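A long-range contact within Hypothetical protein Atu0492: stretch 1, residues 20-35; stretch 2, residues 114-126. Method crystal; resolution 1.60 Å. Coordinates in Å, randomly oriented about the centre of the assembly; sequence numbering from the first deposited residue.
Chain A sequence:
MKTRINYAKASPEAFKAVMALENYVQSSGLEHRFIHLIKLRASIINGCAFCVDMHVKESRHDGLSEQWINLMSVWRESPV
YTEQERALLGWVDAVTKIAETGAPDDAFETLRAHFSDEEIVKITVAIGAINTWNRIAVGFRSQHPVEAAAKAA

Stretch 1 (20-35) ALENYVQSSGLEHRFI
Stretch 2 114-126: HFSDEEIVKITVA

Stretch 1 enters as the last turns of a helix, residues 20-26, breaks into a turn, and starts a second helix at His32, with Glu31 at its N-cap position. Stretch 2 approaches through Phe115 in an extended conformation (phi/psi -137/144) and then forms a helix from Asp117 onward. The helices 20-26 and 117-126 run roughly antiparallel, their N-to-C directions 143° apart and their axes 10.1 Å apart at closest approach. The register is set by CA pairs: Val25 CA lies 5.8 Å from Ala126 CA, Ser28 CA lies 6.9 Å from Lys122 CA, and Leu30 CA lies 7.0 Å from Glu119 CA. Together the stretches bury 528 Å².

Lys122 and Leu30 cover the most surface. Lys122 points toward stretch 1 with chi1 m and chi2 to chi4 all t, so its chain is fully extended beyond CB. This reach carries Lys122 NZ to the carbonyl Ser28 O, to which it donates a hydrogen bond of 2.8 Å, the one hydrogen bond between the stretches. The aliphatic part is used as well: Lys122 CG lies 3.7 Å from Tyr24 OH, and Lys122 CB lies 3.7 Å from Leu30 CG. A long apolar chain ending in a charged amine thus suits a partly exposed site beside a helix end.

The turn that offers this carbonyl is braced locally. Ser28, chi1 p, donates from Ser28 OG to Val25 O at 2.8 Å, and Leu30 N makes a weak 3.3 Å bond to Ser28 OG. Gly29 adopts phi/psi 104/-13, where a CB would jam against the preceding carbonyl oxygen and would also sit 3.1 Å from Lys122 NZ; glycine fits both demands.

Leu30 (phi/psi -62/138) leaves the backbone sideways, but its m,t rotamer brings its end to stretch 2. Leu30 CD1 packs 3.8 Å from Ile123 CG1, and Leu30 CD2 is 4.1 Å from Glu119 O, so a branched apolar side chain covers the helix surface there.

Val125, chi1 t, points toward stretch 1, with Val125 CG1 3.9 Å from Leu21 CD1 (Leu21 is t,p) and 4.4 Å from Tyr24 CE2. Next to it, Val25 CG1 meets Ala126 CB at 3.8 Å; the small alanine accompanies the closest CA pair of the register.

Phe34 and Phe115, both chi1 m, add an edge-to-face pair: the edge of Phe115 addresses the face of Phe34, with centroids 5.4 Å apart, planes at 81°, and Phe34 CE2 3.8 Å from Phe115 CE1. Just beyond, Ser116 caps the helix, Ser116 OG accepting from Glu119 N at 3.1 Å.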

# COMPACT_ATOMS: atom_id res chain seq x y z
N ALA A 20 -26.30 21.74 -4.73
CA ALA A 20 -25.93 23.16 -4.69
C ALA A 20 -24.42 23.33 -4.91
O ALA A 20 -23.98 24.24 -5.63
CB ALA A 20 -26.38 23.82 -3.40
N LEU A 21 -23.63 22.45 -4.30
CA LEU A 21 -22.18 22.52 -4.50
C LEU A 21 -21.83 22.21 -5.95
O LEU A 21 -20.98 22.88 -6.56
CB LEU A 21 -21.44 21.57 -3.55
CG LEU A 21 -19.91 21.55 -3.69
CD1 LEU A 21 -19.29 22.94 -3.56
CD2 LEU A 21 -19.31 20.59 -2.66
N GLU A 22 -22.49 21.19 -6.51
CA GLU A 22 -22.32 20.84 -7.92
C GLU A 22 -22.65 22.02 -8.84
O GLU A 22 -21.92 22.32 -9.78
CB GLU A 22 -23.21 19.64 -8.24
CG GLU A 22 -23.10 19.12 -9.68
CD GLU A 22 -21.69 18.64 -10.02
OE1 GLU A 22 -21.02 18.07 -9.14
OE2 GLU A 22 -21.27 18.84 -11.17
N ASN A 23 -23.75 22.72 -8.54
CA ASN A 23 -24.13 23.90 -9.30
C ASN A 23 -23.06 25.00 -9.23
O ASN A 23 -22.79 25.66 -10.23
CB ASN A 23 -25.48 24.40 -8.78
CG ASN A 23 -26.05 25.54 -9.61
OD1 ASN A 23 -25.86 25.61 -10.83
ND2 ASN A 23 -26.75 26.44 -8.94
N TYR A 24 -22.44 25.18 -8.06
CA TYR A 24 -21.32 26.12 -7.99
C TYR A 24 -20.21 25.70 -8.96
O TYR A 24 -19.73 26.52 -9.74
CB TYR A 24 -20.73 26.30 -6.59
CG TYR A 24 -19.42 27.02 -6.74
CD1 TYR A 24 -19.40 28.37 -7.07
CD2 TYR A 24 -18.21 26.33 -6.65
CE1 TYR A 24 -18.20 29.03 -7.28
CE2 TYR A 24 -16.99 26.99 -6.86
CZ TYR A 24 -17.01 28.34 -7.17
OH TYR A 24 -15.82 29.00 -7.38
N VAL A 25 -19.80 24.44 -8.89
CA VAL A 25 -18.69 23.97 -9.72
C VAL A 25 -18.98 24.25 -11.19
O VAL A 25 -18.14 24.82 -11.89
CB VAL A 25 -18.39 22.48 -9.51
CG1 VAL A 25 -17.31 22.01 -10.50
CG2 VAL A 25 -17.94 22.23 -8.06
N GLN A 26 -20.19 23.88 -11.62
CA GLN A 26 -20.61 24.05 -13.00
C GLN A 26 -20.55 25.49 -13.50
O GLN A 26 -20.23 25.73 -14.66
CB GLN A 26 -22.02 23.49 -13.20
CG GLN A 26 -22.07 21.97 -13.16
CD GLN A 26 -21.03 21.34 -14.07
OE1 GLN A 26 -21.04 21.55 -15.29
NE2 GLN A 26 -20.12 20.57 -13.49
N SER A 27 -20.86 26.45 -12.64
CA SER A 27 -20.90 27.83 -13.10
C SER A 27 -19.72 28.64 -12.57
O SER A 27 -19.74 29.88 -12.59
CB SER A 27 -22.22 28.49 -12.73
OG SER A 27 -22.48 28.33 -11.35
N SER A 28 -18.69 27.94 -12.11
CA SER A 28 -17.55 28.59 -11.47
C SER A 28 -16.69 29.43 -12.41
O SER A 28 -15.97 30.32 -11.95
CB SER A 28 -16.66 27.55 -10.78
OG SER A 28 -16.04 26.74 -11.75
N GLY A 29 -16.76 29.14 -13.71
CA GLY A 29 -15.90 29.81 -14.69
C GLY A 29 -14.76 28.93 -15.19
O GLY A 29 -14.11 29.26 -16.18
N LEU A 30 -14.51 27.81 -14.51
CA LEU A 30 -13.51 26.87 -15.00
C LEU A 30 -13.93 26.33 -16.36
O LEU A 30 -15.10 26.01 -16.57
CB LEU A 30 -13.37 25.68 -14.05
CG LEU A 30 -12.39 25.73 -12.88
CD1 LEU A 30 -12.28 24.32 -12.32
CD2 LEU A 30 -11.02 26.25 -13.29
N GLU A 31 -12.96 26.23 -17.26
CA GLU A 31 -13.18 25.65 -18.58
C GLU A 31 -13.83 24.27 -18.44
O GLU A 31 -13.43 23.47 -17.60
CB GLU A 31 -11.85 25.53 -19.30
CG GLU A 31 -11.94 25.68 -20.80
CD GLU A 31 -10.58 25.71 -21.46
OE1 GLU A 31 -9.73 26.56 -21.09
OE2 GLU A 31 -10.37 24.88 -22.36
N HIS A 32 -14.84 24.00 -19.27
CA HIS A 32 -15.59 22.75 -19.14
C HIS A 32 -14.71 21.51 -19.34
O HIS A 32 -14.92 20.49 -18.69
CB HIS A 32 -16.82 22.74 -20.05
CG HIS A 32 -17.85 23.76 -19.65
ND1 HIS A 32 -18.43 23.77 -18.40
CD2 HIS A 32 -18.39 24.80 -20.33
CE1 HIS A 32 -19.29 24.78 -18.33
NE2 HIS A 32 -19.28 25.42 -19.49
N ARG A 33 -13.72 21.62 -20.22
CA ARG A 33 -12.76 20.54 -20.44
C ARG A 33 -12.05 20.14 -19.14
O ARG A 33 -11.85 18.95 -18.88
CB ARG A 33 -11.72 20.95 -21.48
CG ARG A 33 -10.72 19.85 -21.74
CD ARG A 33 -9.63 20.22 -22.71
NE ARG A 33 -8.83 21.36 -22.29
CZ ARG A 33 -8.95 22.58 -22.80
NH1 ARG A 33 -9.85 22.82 -23.74
NH2 ARG A 33 -8.17 23.57 -22.37
N PHE A 34 -11.70 21.13 -18.33
CA PHE A 34 -11.02 20.88 -17.05
C PHE A 34 -11.97 20.26 -16.03
O PHE A 34 -11.58 19.39 -15.24
CB PHE A 34 -10.37 22.15 -16.51
CG PHE A 34 -9.32 22.75 -17.42
CD1 PHE A 34 -8.45 21.93 -18.16
CD2 PHE A 34 -9.17 24.13 -17.51
CE1 PHE A 34 -7.47 22.49 -19.00
CE2 PHE A 34 -8.20 24.69 -18.34
CZ PHE A 34 -7.35 23.86 -19.08
N ILE A 35 -13.22 20.72 -16.04
CA ILE A 35 -14.24 20.14 -15.16
C ILE A 35 -14.45 18.66 -15.52
O ILE A 35 -14.47 17.79 -14.64
CB ILE A 35 -15.56 20.95 -15.19
CG1 ILE A 35 -15.31 22.36 -14.66
CG2 ILE A 35 -16.63 20.23 -14.36
CD1 ILE A 35 -16.54 23.28 -14.75
N HIS A 114 0.59 26.59 -14.36
CA HIS A 114 -0.45 26.69 -15.40
C HIS A 114 -1.75 27.35 -14.98
O HIS A 114 -2.61 27.59 -15.82
CB HIS A 114 -0.77 25.29 -15.91
CG HIS A 114 0.36 24.65 -16.63
ND1 HIS A 114 0.60 24.87 -17.97
CD2 HIS A 114 1.34 23.82 -16.20
CE1 HIS A 114 1.68 24.19 -18.33
NE2 HIS A 114 2.14 23.55 -17.28
N PHE A 115 -1.91 27.59 -13.68
CA PHE A 115 -3.17 28.10 -13.16
C PHE A 115 -2.95 29.19 -12.12
O PHE A 115 -2.01 29.12 -11.33
CB PHE A 115 -4.00 26.96 -12.52
CG PHE A 115 -4.47 25.93 -13.52
CD1 PHE A 115 -5.59 26.16 -14.31
CD2 PHE A 115 -3.76 24.73 -13.68
CE1 PHE A 115 -6.01 25.21 -15.22
CE2 PHE A 115 -4.18 23.77 -14.60
CZ PHE A 115 -5.30 24.01 -15.37
N SER A 116 -3.83 30.19 -12.12
CA SER A 116 -3.83 31.21 -11.07
C SER A 116 -4.31 30.64 -9.73
O SER A 116 -4.92 29.56 -9.68
CB SER A 116 -4.76 32.35 -11.47
OG SER A 116 -6.13 31.95 -11.38
N ASP A 117 -4.07 31.37 -8.64
CA ASP A 117 -4.56 30.93 -7.34
C ASP A 117 -6.08 30.79 -7.35
O ASP A 117 -6.62 29.85 -6.77
CB ASP A 117 -4.14 31.89 -6.21
CG ASP A 117 -2.72 31.65 -5.72
OD1 ASP A 117 -2.01 30.77 -6.26
OD2 ASP A 117 -2.32 32.34 -4.75
N GLU A 118 -6.78 31.73 -8.00
CA GLU A 118 -8.24 31.65 -8.05
C GLU A 118 -8.68 30.35 -8.73
O GLU A 118 -9.52 29.63 -8.21
CB GLU A 118 -8.86 32.87 -8.73
CG GLU A 118 -10.39 32.82 -8.73
CD GLU A 118 -11.04 33.90 -9.59
OE1 GLU A 118 -10.35 34.50 -10.45
OE2 GLU A 118 -12.25 34.13 -9.42
N GLU A 119 -8.08 30.07 -9.89
CA GLU A 119 -8.37 28.85 -10.65
C GLU A 119 -8.06 27.61 -9.81
O GLU A 119 -8.83 26.64 -9.81
CB GLU A 119 -7.54 28.83 -11.93
CG GLU A 119 -8.07 29.81 -12.97
CD GLU A 119 -7.13 30.03 -14.16
OE1 GLU A 119 -5.91 29.76 -14.07
OE2 GLU A 119 -7.65 30.50 -15.20
N ILE A 120 -6.95 27.64 -9.09
CA ILE A 120 -6.58 26.49 -8.25
C ILE A 120 -7.62 26.22 -7.17
O ILE A 120 -7.95 25.06 -6.89
CB ILE A 120 -5.15 26.64 -7.65
CG1 ILE A 120 -4.12 26.55 -8.78
CG2 ILE A 120 -4.89 25.58 -6.57
CD1 ILE A 120 -2.68 26.88 -8.37
N VAL A 121 -8.17 27.28 -6.56
CA VAL A 121 -9.22 27.09 -5.57
C VAL A 121 -10.44 26.45 -6.21
O VAL A 121 -11.01 25.50 -5.66
CB VAL A 121 -9.58 28.41 -4.84
CG1 VAL A 121 -10.69 28.17 -3.82
CG2 VAL A 121 -8.34 28.95 -4.14
N LYS A 122 -10.85 26.96 -7.38
CA LYS A 122 -11.98 26.38 -8.13
C LYS A 122 -11.73 24.90 -8.45
O LYS A 122 -12.59 24.04 -8.24
CB LYS A 122 -12.24 27.15 -9.42
CG LYS A 122 -12.66 28.60 -9.19
CD LYS A 122 -12.86 29.31 -10.51
CE LYS A 122 -13.36 30.72 -10.27
NZ LYS A 122 -13.48 31.43 -11.58
N ILE A 123 -10.53 24.61 -8.94
CA ILE A 123 -10.13 23.23 -9.24
C ILE A 123 -10.23 22.33 -8.01
O ILE A 123 -10.76 21.20 -8.09
CB ILE A 123 -8.69 23.22 -9.77
CG1 ILE A 123 -8.67 23.73 -11.21
CG2 ILE A 123 -8.05 21.81 -9.71
CD1 ILE A 123 -7.29 24.22 -11.62
N THR A 124 -9.71 22.81 -6.88
CA THR A 124 -9.62 21.99 -5.68
C THR A 124 -11.00 21.74 -5.06
O THR A 124 -11.29 20.64 -4.59
CB THR A 124 -8.58 22.56 -4.69
OG1 THR A 124 -7.33 22.76 -5.37
CG2 THR A 124 -8.36 21.60 -3.53
N VAL A 125 -11.88 22.74 -5.10
CA VAL A 125 -13.27 22.52 -4.70
C VAL A 125 -13.94 21.50 -5.64
O VAL A 125 -14.68 20.63 -5.19
CB VAL A 125 -14.04 23.86 -4.68
CG1 VAL A 125 -15.54 23.64 -4.48
CG2 VAL A 125 -13.48 24.78 -3.57
N ALA A 126 -13.68 21.62 -6.94
CA ALA A 126 -14.22 20.66 -7.91
C ALA A 126 -13.74 19.22 -7.59
O ALA A 126 -14.53 18.27 -7.64
CB ALA A 126 -13.82 21.06 -9.33